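Local coordinates for o-succinylbenzoate synthase (Synechococcus elongatus, PDB 2OZT), which catalyses the metal-dependent dehydration of 2-succinyl-6-hydroxy-2,4-cyclohexadiene-1-carboxylate to 2-succinylbenzoate, a step on the way to phylloquinone, at residues Y32-E36 with G90-W95. Coordinates in Å, arbitrary orientation, origin at the centre of the assembly. Residues are numbered along the deposited sequence.
Sequences YLRLE and GFATAW
A buried helix-on-sheet contact in the N-terminal domain, mainly between apolar side chains, sets helix residues 90-95 against the end of an inner strand, 32-36, with axes 8.8 Å apart at closest approach and crossing at -36°. The extended backbone (phi/psi about -110/139 at L33, -114/139 at L35) makes side chains alternate: L33 and L35 point toward the helix, R34 away. Helical bonds run from A94 N to G90 O (3.0 Å) and W95 N to F91 O (2.9 Å). CA of L33 lies 6.9 Å from CA of A94, whose small side chain lets the helix backbone approach; A94 CB is 3.9 Å from L35 CD1 and 4.3 Å from L33 CD1. L33 (chi1 m, chi2 t) rests CD1 3.6 Å from G90 O, where glycine adds no bulk. F91 leaves the helix sideways, and chi1 m puts its ring face under L33 CD1, a CH-pi contact 3.6 Å from the F91 centroid. This is the alpha+beta capping domain of the enolase superfamily, its antiparallel sheet covered here by helix 85-97. L35 (chi1 -90°, chi2 58°) places CD2 3.7 Å from W95 N; W95's CB points away, yet its broad indole brings CE3 within 4.0 Å of L35 CD2. On the strand's other face, R34 NH1 bridges E36 OE1 at 2.9 Å.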
loop_
_atom_site.group_PDB
_atom_site.type_symbol
_atom_site.label_atom_id
_atom_site.label_comp_id
_atom_site.label_asym_id
_atom_site.label_seq_id
_atom_site.Cartn_x
_atom_site.Cartn_y
_atom_site.Cartn_z
ATOM N N TYR A 32 -6.383 14.278 9.842
ATOM C CA TYR A 32 -6.566 15.133 8.641
ATOM C C TYR A 32 -5.983 16.509 8.871
ATOM O O TYR A 32 -6.145 17.090 9.942
ATOM C CB TYR A 32 -8.035 15.295 8.290
ATOM C CG TYR A 32 -8.723 14.006 7.920
ATOM C CD1 TYR A 32 -8.148 13.132 7.006
ATOM C CD2 TYR A 32 -9.947 13.655 8.479
ATOM C CE1 TYR A 32 -8.751 11.958 6.674
ATOM C CE2 TYR A 32 -10.582 12.456 8.132
ATOM C CZ TYR A 32 -9.978 11.635 7.202
ATOM O OH TYR A 32 -10.591 10.437 6.853
ATOM N N LEU A 33 -5.303 17.013 7.838
ATOM C CA LEU A 33 -4.712 18.356 7.850
ATOM C C LEU A 33 -5.500 19.231 6.903
ATOM O O LEU A 33 -5.843 18.808 5.815
ATOM C CB LEU A 33 -3.292 18.341 7.287
ATOM C CG LEU A 33 -2.310 17.442 8.038
ATOM C CD1 LEU A 33 -0.978 17.357 7.302
ATOM C CD2 LEU A 33 -2.076 17.867 9.463
ATOM N N ARG A 34 -5.741 20.475 7.346
ATOM C CA ARG A 34 -6.368 21.502 6.473
ATOM C C ARG A 34 -5.500 22.743 6.474
ATOM O O ARG A 34 -5.276 23.306 7.533
ATOM C CB ARG A 34 -7.767 21.802 6.976
ATOM C CG ARG A 34 -8.507 22.870 6.096
ATOM C CD ARG A 34 -9.850 23.197 6.706
ATOM N NE ARG A 34 -10.705 24.095 5.886
ATOM C CZ ARG A 34 -10.604 25.422 5.868
ATOM N NH1 ARG A 34 -9.662 26.069 6.544
ATOM N NH2 ARG A 34 -11.446 26.112 5.091
ATOM N N LEU A 35 -5.065 23.168 5.269
ATOM C CA LEU A 35 -4.110 24.267 5.084
ATOM C C LEU A 35 -4.872 25.377 4.372
ATOM O O LEU A 35 -5.687 25.100 3.531
ATOM C CB LEU A 35 -2.945 23.791 4.214
ATOM C CG LEU A 35 -1.755 23.186 4.954
ATOM C CD1 LEU A 35 -2.166 21.966 5.814
ATOM C CD2 LEU A 35 -0.637 22.823 3.970
ATOM N N GLU A 36 -4.651 26.631 4.773
ATOM C CA GLU A 36 -5.335 27.725 4.074
ATOM C C GLU A 36 -4.389 28.895 3.938
ATOM O O GLU A 36 -3.756 29.301 4.905
ATOM C CB GLU A 36 -6.597 28.115 4.821
ATOM C CG GLU A 36 -7.455 29.223 4.093
ATOM C CD GLU A 36 -8.770 29.527 4.771
ATOM O OE1 GLU A 36 -9.247 28.750 5.622
ATOM O OE2 GLU A 36 -9.386 30.583 4.448
ATOM N N GLY A 90 1.723 13.184 4.727
ATOM C CA GLY A 90 0.557 14.051 4.937
ATOM C C GLY A 90 0.843 15.529 4.718
ATOM O O GLY A 90 0.062 16.200 4.015
ATOM N N PHE A 91 1.945 15.999 5.298
ATOM C CA PHE A 91 2.260 17.424 5.127
ATOM C C PHE A 91 2.651 17.733 3.697
ATOM O O PHE A 91 2.238 18.757 3.176
ATOM C CB PHE A 91 3.323 17.842 6.103
ATOM C CG PHE A 91 2.772 18.147 7.478
ATOM C CD1 PHE A 91 2.156 19.405 7.707
ATOM C CD2 PHE A 91 2.774 17.177 8.497
ATOM C CE1 PHE A 91 1.628 19.718 8.972
ATOM C CE2 PHE A 91 2.226 17.460 9.744
ATOM C CZ PHE A 91 1.668 18.732 9.972
ATOM N N ALA A 92 3.427 16.883 3.053
ATOM C CA ALA A 92 3.866 17.166 1.683
ATOM C C ALA A 92 2.696 17.213 0.725
ATOM O O ALA A 92 2.562 18.135 -0.110
ATOM C CB ALA A 92 4.910 16.141 1.232
ATOM N N THR A 93 1.783 16.257 0.836
ATOM C CA THR A 93 0.603 16.223 -0.034
ATOM C C THR A 93 -0.379 17.375 0.263
ATOM O O THR A 93 -0.984 17.931 -0.657
ATOM C CB THR A 93 -0.082 14.815 -0.041
ATOM O OG1 THR A 93 -0.482 14.474 1.284
ATOM C CG2 THR A 93 0.870 13.694 -0.598
ATOM N N ALA A 94 -0.535 17.714 1.533
ATOM C CA ALA A 94 -1.382 18.839 1.875
ATOM C C ALA A 94 -0.809 20.099 1.232
ATOM O O ALA A 94 -1.569 20.862 0.626
ATOM C CB ALA A 94 -1.452 18.994 3.400
ATOM N N TRP A 95 0.479 20.331 1.407
ATOM C CA TRP A 95 1.108 21.577 0.861
ATOM C C TRP A 95 0.888 21.635 -0.645
ATOM O O TRP A 95 0.497 22.667 -1.197
ATOM C CB TRP A 95 2.596 21.562 1.151
ATOM C CG TRP A 95 3.309 22.848 0.786
ATOM C CD1 TRP A 95 4.030 23.093 -0.345
ATOM C CD2 TRP A 95 3.394 24.025 1.587
ATOM N NE1 TRP A 95 4.548 24.374 -0.306
ATOM C CE2 TRP A 95 4.164 24.968 0.864
ATOM C CE3 TRP A 95 2.883 24.388 2.841
ATOM C CZ2 TRP A 95 4.446 26.249 1.365
ATOM C CZ3 TRP A 95 3.171 25.693 3.342
ATOM C CH2 TRP A 95 3.938 26.591 2.589
#